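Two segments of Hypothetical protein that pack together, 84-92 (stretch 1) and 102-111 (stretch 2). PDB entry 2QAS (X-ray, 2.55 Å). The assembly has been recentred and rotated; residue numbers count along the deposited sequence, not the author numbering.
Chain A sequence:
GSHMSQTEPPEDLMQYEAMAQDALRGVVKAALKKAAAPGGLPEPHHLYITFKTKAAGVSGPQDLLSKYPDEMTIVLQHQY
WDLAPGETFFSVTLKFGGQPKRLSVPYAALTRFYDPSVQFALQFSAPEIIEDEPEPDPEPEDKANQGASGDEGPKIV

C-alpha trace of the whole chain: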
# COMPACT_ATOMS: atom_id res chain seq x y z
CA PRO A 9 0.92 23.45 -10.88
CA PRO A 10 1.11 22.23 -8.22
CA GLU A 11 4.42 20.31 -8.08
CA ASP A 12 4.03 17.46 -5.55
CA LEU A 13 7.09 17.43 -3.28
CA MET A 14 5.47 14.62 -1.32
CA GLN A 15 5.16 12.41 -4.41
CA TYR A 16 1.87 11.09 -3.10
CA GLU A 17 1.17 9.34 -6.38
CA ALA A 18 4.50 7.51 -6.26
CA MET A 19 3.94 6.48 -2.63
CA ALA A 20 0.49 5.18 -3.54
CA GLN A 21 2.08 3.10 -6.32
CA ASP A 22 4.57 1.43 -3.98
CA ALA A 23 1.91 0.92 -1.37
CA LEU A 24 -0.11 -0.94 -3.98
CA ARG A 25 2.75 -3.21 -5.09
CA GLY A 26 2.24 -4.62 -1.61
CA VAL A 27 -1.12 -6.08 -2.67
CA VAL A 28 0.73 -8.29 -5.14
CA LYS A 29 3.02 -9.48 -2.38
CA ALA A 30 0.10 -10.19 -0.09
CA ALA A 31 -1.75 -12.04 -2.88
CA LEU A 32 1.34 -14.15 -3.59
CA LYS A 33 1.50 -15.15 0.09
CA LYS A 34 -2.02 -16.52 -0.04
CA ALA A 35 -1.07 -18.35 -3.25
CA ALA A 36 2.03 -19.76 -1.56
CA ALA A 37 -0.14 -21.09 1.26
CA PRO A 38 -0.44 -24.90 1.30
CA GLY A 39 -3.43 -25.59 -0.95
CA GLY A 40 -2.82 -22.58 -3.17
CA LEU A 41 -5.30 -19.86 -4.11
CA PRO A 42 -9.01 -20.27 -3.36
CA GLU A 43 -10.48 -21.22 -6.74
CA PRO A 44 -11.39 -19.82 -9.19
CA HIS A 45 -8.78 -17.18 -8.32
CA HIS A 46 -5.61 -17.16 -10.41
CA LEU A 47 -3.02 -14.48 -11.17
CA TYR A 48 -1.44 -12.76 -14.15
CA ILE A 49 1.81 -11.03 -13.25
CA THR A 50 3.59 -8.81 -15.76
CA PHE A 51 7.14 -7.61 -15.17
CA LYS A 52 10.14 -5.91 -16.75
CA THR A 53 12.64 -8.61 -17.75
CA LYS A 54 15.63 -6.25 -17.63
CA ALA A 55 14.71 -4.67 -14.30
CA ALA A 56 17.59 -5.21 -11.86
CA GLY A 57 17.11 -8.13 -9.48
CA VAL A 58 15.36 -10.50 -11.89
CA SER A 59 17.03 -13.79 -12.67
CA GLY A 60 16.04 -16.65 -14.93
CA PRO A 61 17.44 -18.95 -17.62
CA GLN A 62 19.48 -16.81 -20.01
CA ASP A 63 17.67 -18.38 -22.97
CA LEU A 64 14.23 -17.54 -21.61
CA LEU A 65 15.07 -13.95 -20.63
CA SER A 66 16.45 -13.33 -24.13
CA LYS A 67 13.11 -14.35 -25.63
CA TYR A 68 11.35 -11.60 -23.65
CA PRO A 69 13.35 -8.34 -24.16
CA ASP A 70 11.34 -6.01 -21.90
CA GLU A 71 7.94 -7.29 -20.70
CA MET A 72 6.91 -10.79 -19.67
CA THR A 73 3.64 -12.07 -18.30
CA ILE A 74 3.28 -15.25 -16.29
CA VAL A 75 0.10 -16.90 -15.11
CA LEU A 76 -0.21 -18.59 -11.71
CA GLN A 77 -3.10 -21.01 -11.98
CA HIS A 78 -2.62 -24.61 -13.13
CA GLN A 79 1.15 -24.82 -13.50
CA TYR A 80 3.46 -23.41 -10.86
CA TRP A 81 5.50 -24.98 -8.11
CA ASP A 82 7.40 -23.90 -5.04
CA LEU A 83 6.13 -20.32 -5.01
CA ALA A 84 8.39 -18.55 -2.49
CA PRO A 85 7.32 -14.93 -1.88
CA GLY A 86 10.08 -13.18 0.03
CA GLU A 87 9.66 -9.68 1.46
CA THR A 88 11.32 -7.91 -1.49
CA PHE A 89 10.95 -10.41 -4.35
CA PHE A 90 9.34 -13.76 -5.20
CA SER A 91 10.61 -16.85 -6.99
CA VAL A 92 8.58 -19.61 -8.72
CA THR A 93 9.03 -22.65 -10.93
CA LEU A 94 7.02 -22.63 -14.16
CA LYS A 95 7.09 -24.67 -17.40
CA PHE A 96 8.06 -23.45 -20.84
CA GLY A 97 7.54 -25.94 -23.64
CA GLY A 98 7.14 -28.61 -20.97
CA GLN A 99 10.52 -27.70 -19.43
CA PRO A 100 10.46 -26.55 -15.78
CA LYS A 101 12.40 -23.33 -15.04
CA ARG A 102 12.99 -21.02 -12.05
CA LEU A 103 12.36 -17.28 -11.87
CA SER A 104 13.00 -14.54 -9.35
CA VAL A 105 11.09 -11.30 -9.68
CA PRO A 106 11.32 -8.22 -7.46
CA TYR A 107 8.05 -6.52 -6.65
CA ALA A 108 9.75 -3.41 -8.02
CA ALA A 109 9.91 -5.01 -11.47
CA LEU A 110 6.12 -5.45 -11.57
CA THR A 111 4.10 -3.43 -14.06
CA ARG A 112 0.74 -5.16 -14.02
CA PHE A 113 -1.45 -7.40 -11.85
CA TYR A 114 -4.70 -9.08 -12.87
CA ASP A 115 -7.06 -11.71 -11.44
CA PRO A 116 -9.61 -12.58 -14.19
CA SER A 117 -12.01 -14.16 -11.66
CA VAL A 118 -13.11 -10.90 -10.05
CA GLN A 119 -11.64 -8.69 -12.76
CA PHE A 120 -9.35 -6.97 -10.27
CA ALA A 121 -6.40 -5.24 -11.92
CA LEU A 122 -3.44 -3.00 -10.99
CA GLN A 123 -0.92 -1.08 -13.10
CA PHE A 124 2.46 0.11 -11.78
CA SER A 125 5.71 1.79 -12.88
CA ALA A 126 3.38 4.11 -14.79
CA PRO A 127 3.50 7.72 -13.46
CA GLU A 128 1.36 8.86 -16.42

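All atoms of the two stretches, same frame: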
# COMPACT_ATOMS: atom_id res chain seq x y z
N ALA A 84 7.75 -19.04 -3.71
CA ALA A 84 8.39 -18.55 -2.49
C ALA A 84 8.42 -17.02 -2.50
O ALA A 84 9.34 -16.42 -3.04
CB ALA A 84 9.80 -19.08 -2.39
N PRO A 85 7.39 -16.39 -1.92
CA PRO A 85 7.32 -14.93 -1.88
C PRO A 85 8.06 -14.29 -0.71
O PRO A 85 7.56 -14.25 0.41
CB PRO A 85 5.81 -14.66 -1.84
CG PRO A 85 5.30 -15.80 -1.04
CD PRO A 85 6.09 -16.99 -1.56
N GLY A 86 9.28 -13.82 -0.99
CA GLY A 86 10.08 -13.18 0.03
C GLY A 86 9.50 -11.81 0.34
O GLY A 86 8.41 -11.48 -0.14
N GLU A 87 10.20 -11.00 1.12
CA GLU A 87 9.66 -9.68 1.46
C GLU A 87 9.94 -8.64 0.37
O GLU A 87 9.19 -7.68 0.24
CB GLU A 87 10.20 -9.20 2.82
CG GLU A 87 9.77 -10.09 4.03
CD GLU A 87 8.30 -9.92 4.48
OE1 GLU A 87 7.84 -10.71 5.34
OE2 GLU A 87 7.61 -9.00 4.01
N THR A 88 10.99 -8.85 -0.42
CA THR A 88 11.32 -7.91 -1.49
C THR A 88 11.18 -8.46 -2.92
O THR A 88 11.18 -7.70 -3.89
CB THR A 88 12.74 -7.35 -1.31
OG1 THR A 88 13.68 -8.43 -1.27
CG2 THR A 88 12.84 -6.56 -0.01
N PHE A 89 11.08 -9.78 -3.04
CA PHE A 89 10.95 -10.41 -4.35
C PHE A 89 10.37 -11.82 -4.18
O PHE A 89 10.38 -12.36 -3.08
CB PHE A 89 12.32 -10.51 -5.02
CG PHE A 89 13.18 -11.59 -4.44
CD1 PHE A 89 13.12 -12.89 -4.94
CD2 PHE A 89 14.00 -11.33 -3.35
CE1 PHE A 89 13.86 -13.91 -4.36
CE2 PHE A 89 14.75 -12.35 -2.76
CZ PHE A 89 14.68 -13.64 -3.27
N PHE A 90 9.87 -12.40 -5.27
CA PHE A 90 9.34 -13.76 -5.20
C PHE A 90 9.98 -14.63 -6.28
O PHE A 90 10.42 -14.13 -7.32
CB PHE A 90 7.81 -13.77 -5.37
CG PHE A 90 7.33 -13.40 -6.76
CD1 PHE A 90 7.16 -12.06 -7.12
CD2 PHE A 90 7.02 -14.39 -7.70
CE1 PHE A 90 6.70 -11.71 -8.40
CE2 PHE A 90 6.56 -14.05 -8.97
CZ PHE A 90 6.39 -12.71 -9.33
N SER A 91 10.07 -15.93 -6.01
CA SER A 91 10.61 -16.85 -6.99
C SER A 91 9.59 -17.98 -7.16
O SER A 91 8.84 -18.28 -6.23
CB SER A 91 12.01 -17.36 -6.58
OG SER A 91 12.01 -18.01 -5.34
N VAL A 92 9.55 -18.56 -8.36
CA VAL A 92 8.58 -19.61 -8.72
C VAL A 92 9.13 -20.51 -9.81
O VAL A 92 9.96 -20.08 -10.62
CB VAL A 92 7.28 -19.03 -9.35
CG1 VAL A 92 6.15 -20.02 -9.23
CG2 VAL A 92 6.91 -17.72 -8.71
N ARG A 102 13.12 -21.90 -13.21
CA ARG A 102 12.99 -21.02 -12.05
C ARG A 102 13.10 -19.54 -12.39
O ARG A 102 13.85 -19.15 -13.28
CB ARG A 102 14.04 -21.36 -11.01
CG ARG A 102 13.53 -22.23 -9.87
CD ARG A 102 13.32 -21.43 -8.60
NE ARG A 102 12.07 -21.84 -7.96
CZ ARG A 102 11.66 -21.43 -6.77
NH1 ARG A 102 12.40 -20.59 -6.06
NH2 ARG A 102 10.49 -21.84 -6.31
N LEU A 103 12.36 -18.72 -11.66
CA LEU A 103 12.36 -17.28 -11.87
C LEU A 103 12.31 -16.54 -10.55
O LEU A 103 11.66 -16.98 -9.59
CB LEU A 103 11.13 -16.84 -12.66
CG LEU A 103 11.06 -17.11 -14.15
CD1 LEU A 103 9.71 -16.62 -14.65
CD2 LEU A 103 12.20 -16.39 -14.88
N SER A 104 12.99 -15.40 -10.51
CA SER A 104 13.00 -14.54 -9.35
C SER A 104 12.60 -13.17 -9.85
O SER A 104 13.22 -12.65 -10.78
CB SER A 104 14.37 -14.49 -8.71
OG SER A 104 14.49 -15.54 -7.77
N VAL A 105 11.56 -12.61 -9.26
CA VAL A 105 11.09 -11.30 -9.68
C VAL A 105 10.89 -10.35 -8.51
O VAL A 105 10.22 -10.70 -7.53
CB VAL A 105 9.76 -11.43 -10.45
CG1 VAL A 105 9.27 -10.06 -10.90
CG2 VAL A 105 9.94 -12.37 -11.63
N PRO A 106 11.50 -9.16 -8.57
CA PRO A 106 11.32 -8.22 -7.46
C PRO A 106 9.96 -7.57 -7.62
O PRO A 106 9.45 -7.46 -8.74
CB PRO A 106 12.46 -7.21 -7.67
CG PRO A 106 13.47 -7.96 -8.48
CD PRO A 106 12.59 -8.71 -9.45
N TYR A 107 9.34 -7.16 -6.52
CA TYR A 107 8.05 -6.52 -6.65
C TYR A 107 8.22 -5.19 -7.38
O TYR A 107 7.28 -4.68 -8.00
CB TYR A 107 7.43 -6.32 -5.27
CG TYR A 107 7.24 -7.65 -4.58
CD1 TYR A 107 8.01 -8.00 -3.48
CD2 TYR A 107 6.32 -8.58 -5.06
CE1 TYR A 107 7.88 -9.25 -2.88
CE2 TYR A 107 6.18 -9.83 -4.47
CZ TYR A 107 6.97 -10.16 -3.38
OH TYR A 107 6.86 -11.41 -2.80
N ALA A 108 9.44 -4.66 -7.35
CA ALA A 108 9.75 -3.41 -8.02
C ALA A 108 9.68 -3.56 -9.54
O ALA A 108 9.39 -2.60 -10.26
CB ALA A 108 11.13 -2.94 -7.61
N ALA A 109 9.93 -4.77 -10.03
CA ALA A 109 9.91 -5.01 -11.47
C ALA A 109 8.48 -5.10 -12.02
O ALA A 109 8.28 -4.94 -13.22
CB ALA A 109 10.68 -6.26 -11.79
N LEU A 110 7.51 -5.32 -11.15
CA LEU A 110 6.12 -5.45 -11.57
C LEU A 110 5.56 -4.24 -12.31
O LEU A 110 5.88 -3.10 -11.97
CB LEU A 110 5.23 -5.73 -10.37
CG LEU A 110 4.97 -7.20 -10.05
CD1 LEU A 110 6.28 -7.97 -10.02
CD2 LEU A 110 4.26 -7.27 -8.72
N THR A 111 4.72 -4.50 -13.30
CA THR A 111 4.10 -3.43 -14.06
C THR A 111 2.60 -3.67 -14.19
O THR A 111 1.84 -2.76 -14.51
CB THR A 111 4.72 -3.28 -15.47
OG1 THR A 111 4.33 -4.38 -16.29
CG2 THR A 111 6.23 -3.24 -15.39
O HOH W 1 11.35 -5.02 -4.80

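An antiparallel strand pair satisfies its polar backbone in alternation, and the packing of residues 89-92 against 102-106 illustrates the rule. Phe90 faces Val105 as a hydrogen-bonded pair: Phe90 N donates to Val105 O (2.8 Å) and Val105 N returns the bond to Phe90 O (2.7 Å), both nearly straight. Two residues along, Leu103 N reaches Val92 O (2.9 Å) and Val92 N reaches Leu103 O (2.9 Å), at more bent angles. Between these two hydrogen-bonded pairs lies the Ser91-Ser104 pair, whose backbone groups point outward; Ser91 N and Ser91 O therefore turn to Ala84, bonding Ala84 O (3.1 Å) and Ala84 N (2.8 Å).

The Phe89-Pro106 pair is a non-bonding one, so the missing amide hydrogen of Pro106 costs the contact nothing; one step on, Tyr107 N donates to Thr88 O (3.3 Å). The hydroxyl, Tyr107 OH, donates to Gly86 O (3.1 Å), so one residue serves two carbonyls of the loop. A water also donates to Thr88 O (2.8 Å from its oxygen) and accepts from Ala108 N (3.2 Å).

Proximity alone is not bonding: Ser91 OG and Arg102 NH1 lie 2.7 Å apart, but the angle is poor. On the side shared by Phe90 and Val105, contact is apolar, with Val105 CB over one face of the Phe90 ring.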